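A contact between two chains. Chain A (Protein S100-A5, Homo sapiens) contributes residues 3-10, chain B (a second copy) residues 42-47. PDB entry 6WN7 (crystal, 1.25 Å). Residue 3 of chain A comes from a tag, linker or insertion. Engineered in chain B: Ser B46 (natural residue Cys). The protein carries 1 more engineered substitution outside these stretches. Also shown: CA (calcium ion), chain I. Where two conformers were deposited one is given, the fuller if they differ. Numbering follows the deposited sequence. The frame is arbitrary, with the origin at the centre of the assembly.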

ATOM      1  N   ALA A   3     -11.331   3.619  16.558  1.00 21.50           N
ATOM      2  CA  ALA A   3     -10.565   2.553  17.184  1.00 18.23           C
ATOM      3  C   ALA A   3     -10.902   1.194  16.615  1.00 19.34           C
ATOM      4  O   ALA A   3     -10.109   0.256  16.764  1.00 22.35           O
ATOM      5  CB  ALA A   3     -10.833   2.530  18.684  1.00 18.62           C
ATOM      6  N   MET A   4     -12.049   1.063  15.960  1.00 19.21           N
ATOM      7  CA  MET A   4     -12.525  -0.242  15.538  1.00 19.82           C
ATOM      8  C   MET A   4     -11.929  -0.696  14.223  1.00 16.99           C
ATOM      9  O   MET A   4     -12.112  -1.861  13.863  1.00 17.79           O
ATOM     10  CB  MET A   4     -14.040  -0.234  15.479  1.00 21.16           C
ATOM     11  CG  MET A   4     -14.643   0.129  16.815  1.00 24.14           C
ATOM     12  SD  MET A   4     -14.520  -1.205  17.964  1.00 27.38           S
ATOM     13  CE  MET A   4     -13.262  -0.641  19.085  1.00 26.09           C
ATOM     14  N   GLU A   5     -11.214   0.201  13.585  1.00 17.93           N
ATOM     15  CA  GLU A   5     -10.488  -0.220  12.355  1.00 16.27           C
ATOM     16  C   GLU A   5      -9.424  -1.256  12.702  1.00 15.33           C
ATOM     17  O   GLU A   5      -8.828  -1.167  13.712  1.00 17.81           O
ATOM     18  CB  GLU A   5      -9.840   0.985  11.567  1.00 19.82           C
ATOM     19  CG  GLU A   5     -10.865   1.742  10.762  1.00 24.03           C
ATOM     20  CD  GLU A   5     -10.305   3.012  10.085  1.00 25.46           C
ATOM     21  OE1 GLU A   5      -9.287   3.455  10.566  1.00 26.61           O
ATOM     22  OE2 GLU A   5     -10.915   3.569   9.161  1.00 26.58           O
ATOM     23  N   THR A   6      -9.207  -2.197  11.787  1.00 17.84           N
ATOM     24  CA  THR A   6      -8.196  -3.217  11.959  1.00 17.15           C
ATOM     25  C   THR A   6      -6.809  -2.579  11.865  1.00 16.99           C
ATOM     26  O   THR A   6      -6.661  -1.438  11.419  1.00 16.10           O
ATOM     27  CB  THR A   6      -8.385  -4.303  10.901  1.00 14.63           C
ATOM     28  OG1 THR A   6      -8.410  -3.718   9.597  1.00 13.69           O
ATOM     29  CG2 THR A   6      -9.694  -5.022  11.098  1.00 16.13           C
ATOM     30  N   PRO A   7      -5.764  -3.302  12.295  1.00 16.09           N
ATOM     31  CA  PRO A   7      -4.395  -2.781  12.120  1.00 15.91           C
ATOM     32  C   PRO A   7      -4.060  -2.442  10.684  1.00 12.63           C
ATOM     33  O   PRO A   7      -3.335  -1.481  10.436  1.00 13.55           O
ATOM     34  CB  PRO A   7      -3.508  -3.926  12.639  1.00 16.46           C
ATOM     35  CG  PRO A   7      -4.375  -4.719  13.501  1.00 16.53           C
ATOM     36  CD  PRO A   7      -5.775  -4.602  12.987  1.00 16.64           C
ATOM     37  N   LEU A   8      -4.552  -3.233   9.735  1.00 13.52           N
ATOM     38  CA  LEU A   8      -4.298  -2.964   8.329  1.00 11.54           C
ATOM     39  C   LEU A   8      -5.072  -1.741   7.858  1.00 12.08           C
ATOM     40  O   LEU A   8      -4.573  -0.938   7.064  1.00 11.81           O
ATOM     41  CB  LEU A   8      -4.694  -4.176   7.506  1.00 11.45           C
ATOM     42  CG  LEU A   8      -4.512  -3.983   6.013  1.00 15.24           C
ATOM     43  CD1 LEU A   8      -3.044  -3.972   5.640  1.00 14.57           C
ATOM     44  CD2 LEU A   8      -5.291  -5.070   5.268  1.00 17.19           C
ATOM     45  N   GLU A   9      -6.299  -1.590   8.328  1.00 11.59           N
ATOM     46  CA  GLU A   9      -7.079  -0.424   7.952  1.00 11.63           C
ATOM     47  C   GLU A   9      -6.428   0.848   8.457  1.00 11.71           C
ATOM     48  O   GLU A   9      -6.340   1.834   7.727  1.00 12.07           O
ATOM     49  CB  GLU A   9      -8.505  -0.582   8.484  1.00 14.52           C
ATOM     50  CG  GLU A   9      -9.324  -1.512   7.597  1.00 13.13           C
ATOM     51  CD  GLU A   9     -10.691  -1.860   8.150  1.00 14.88           C
ATOM     52  OE1 GLU A   9     -11.030  -1.458   9.285  1.00 14.11           O
ATOM     53  OE2 GLU A   9     -11.416  -2.558   7.409  1.00 16.27           O
ATOM     54  N   LYS A  10      -5.954   0.853   9.694  1.00 12.12           N
ATOM     55  CA  LYS A  10      -5.276   2.037  10.205  1.00 12.00           C
ATOM     56  C   LYS A  10      -4.024   2.333   9.394  1.00 11.85           C
ATOM     57  O   LYS A  10      -3.768   3.482   9.033  1.00 13.58           O
ATOM     58  CB  LYS A  10      -5.000   1.886  11.697  1.00 11.93           C
ATOM     59  CG  LYS A  10      -6.297   1.834  12.507  1.00 18.68           C
ATOM     60  CD  LYS A  10      -6.092   2.012  14.009  1.00 23.20           C
ATOM     61  CE  LYS A  10      -7.191   2.852  14.655  1.00 23.87           C
ATOM     62  NZ  LYS A  10      -6.742   3.453  15.943  1.00 27.57           N
TER
ATOM     63  N   LYS B  42     -10.994 -11.934   5.594  1.00 11.61           N
ATOM     64  CA  LYS B  42     -11.985 -12.114   6.640  1.00 12.58           C
ATOM     65  C   LYS B  42     -11.538 -11.444   7.929  1.00 12.22           C
ATOM     66  O   LYS B  42     -12.308 -10.725   8.566  1.00 14.64           O
ATOM     67  CB  LYS B  42     -12.232 -13.605   6.859  1.00 13.25           C
ATOM     68  N   LYS B  43     -10.291 -11.651   8.324  1.00 13.62           N
ATOM     69  CA  LYS B  43      -9.852 -11.213   9.639  1.00 12.81           C
ATOM     70  C   LYS B  43      -9.363  -9.776   9.657  1.00 13.07           C
ATOM     71  O   LYS B  43      -9.547  -9.068  10.650  1.00 15.59           O
ATOM     72  CB  LYS B  43      -8.732 -12.127  10.135  1.00 14.52           C
ATOM     73  N   GLU B  44      -8.708  -9.332   8.601  1.00 13.93           N
ATOM     74  CA  GLU B  44      -7.958  -8.087   8.669  1.00 15.40           C
ATOM     75  C   GLU B  44      -8.737  -6.900   8.124  1.00 14.36           C
ATOM     76  O   GLU B  44      -8.316  -5.759   8.326  1.00 15.29           O
ATOM     77  CB  GLU B  44      -6.602  -8.234   7.963  1.00 16.77           C
ATOM     78  CG  GLU B  44      -5.781  -9.444   8.451  1.00 18.79           C
ATOM     79  CD  GLU B  44      -5.128  -9.246   9.822  1.00 17.36           C
ATOM     80  OE1 GLU B  44      -4.781 -10.259  10.457  1.00 17.92           O
ATOM     81  OE2 GLU B  44      -4.954  -8.097  10.266  1.00 18.19           O
ATOM     82  N   LEU B  45      -9.855  -7.140   7.455  0.50 14.63           N
ATOM     83  CA  LEU B  45     -10.745  -6.091   6.988  0.50 14.72           C
ATOM     84  C   LEU B  45     -12.071  -6.204   7.721  0.50 14.26           C
ATOM     85  O   LEU B  45     -12.435  -7.268   8.228  0.50 14.53           O
ATOM     86  CB  LEU B  45     -10.944  -6.184   5.475  0.50 15.21           C
ATOM     87  CG  LEU B  45      -9.648  -6.054   4.667  0.50 15.54           C
ATOM     88  CD1 LEU B  45      -9.887  -6.282   3.189  0.50 15.97           C
ATOM     89  CD2 LEU B  45      -9.001  -4.695   4.874  0.50 15.81           C
ATOM     90  N   SER B  46     -12.783  -5.081   7.791  1.00 15.71           N
ATOM     91  CA  SER B  46     -14.011  -4.987   8.577  1.00 19.12           C
ATOM     92  C   SER B  46     -15.243  -5.318   7.738  1.00 19.25           C
ATOM     93  O   SER B  46     -15.494  -4.683   6.705  1.00 18.15           O
ATOM     94  CB  SER B  46     -14.182  -3.597   9.195  1.00 18.84           C
ATOM     95  OG  SER B  46     -13.096  -3.224  10.016  1.00 18.58           O
ATOM     96  N   LEU B  47     -16.020  -6.298   8.203  1.00 20.46           N
ATOM     97  CA  LEU B  47     -17.315  -6.617   7.626  1.00 20.82           C
ATOM     98  C   LEU B  47     -17.245  -6.798   6.117  1.00 20.35           C
ATOM     99  O   LEU B  47     -16.163  -6.764   5.541  1.00 25.60           O
ATOM    100  CB  LEU B  47     -18.295  -5.491   7.954  1.00 20.33           C
ATOM    101  CG  LEU B  47     -18.533  -5.179   9.426  1.00 16.28           C
ATOM    102  CD1 LEU B  47     -19.366  -3.941   9.533  1.00 13.38           C
ATOM    103  CD2 LEU B  47     -19.206  -6.348  10.077  1.00 19.51           C
TER
HETATM  104 CA    CA I 103      -5.836  -5.934  10.151  1.00 87.89          CA

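This is a compact, mainly polar contact in which the capped start of a helix in chain A docks on the end of a helix in chain B and the loop that follows it. The two stretches bury 321 Å² between them, both sides summed. The nearest CA atoms across the contact are Thr A6 CA and Glu B44 CA, 5.9 Å apart.

Thr A6 sits at the N-cap position, right before the helix that begins at Pro A7. Its CA-to-CB bond points toward chain B. The hydroxyl does two jobs. Within chain A, Thr A6 OG1 accepts a hydrogen bond from Glu A9 N at 3.3 Å, which caps a backbone amide in the first turn. Across the contact, Thr A6 OG1 donates to Glu B44 O at 2.4 Å, a very short hydrogen bond. One hydroxyl thus ties the start of one helix to the last helical residue of the other stretch. The methyl group of Thr A6 lies near the same loop, with CG2 4.0 Å from Ser B46 OG.

Glu A9 supplies the second anchor. Its carboxylate uses both oxygens on Ser B46. Ser B46 OG donates to Glu A9 OE1 at 2.8 Å, and Ser B46 N donates to Glu A9 OE2 at 2.9 Å. The serine is an engineered residue, Cys in the natural sequence, so the hydroxyl bond belongs to this construct. The bond from the amide uses a backbone atom. Glu A9 is also held from its own side: Thr A6 N donates to Glu A9 OE1 at 3.2 Å. Thr A6 and Glu A9 therefore bond to each other in both directions, backbone amide to side chain each time, while both reach chain B.

Beside these polar links is a small apolar patch. Leu A8 CD2 meets Leu B45 CD2 at 3.7 Å. Leu B45 is the first residue to leave helical phi/psi, and its CA-to-CB bond points away overall, but the end of its side chain comes nearer. Leu A8 CB also lies 4.0 Å from Glu B44 O, so the leucine packs against backbone as well as side chain.

The side chain of Glu B44 has a different role. Glu B44 OE2 binds the calcium ion at 2.3 Å, and OE1 is hydrogen-bonded elsewhere in the structure. Chain A bonds instead to its carbonyl oxygen, leaving the carboxylate to the metal and its other partner.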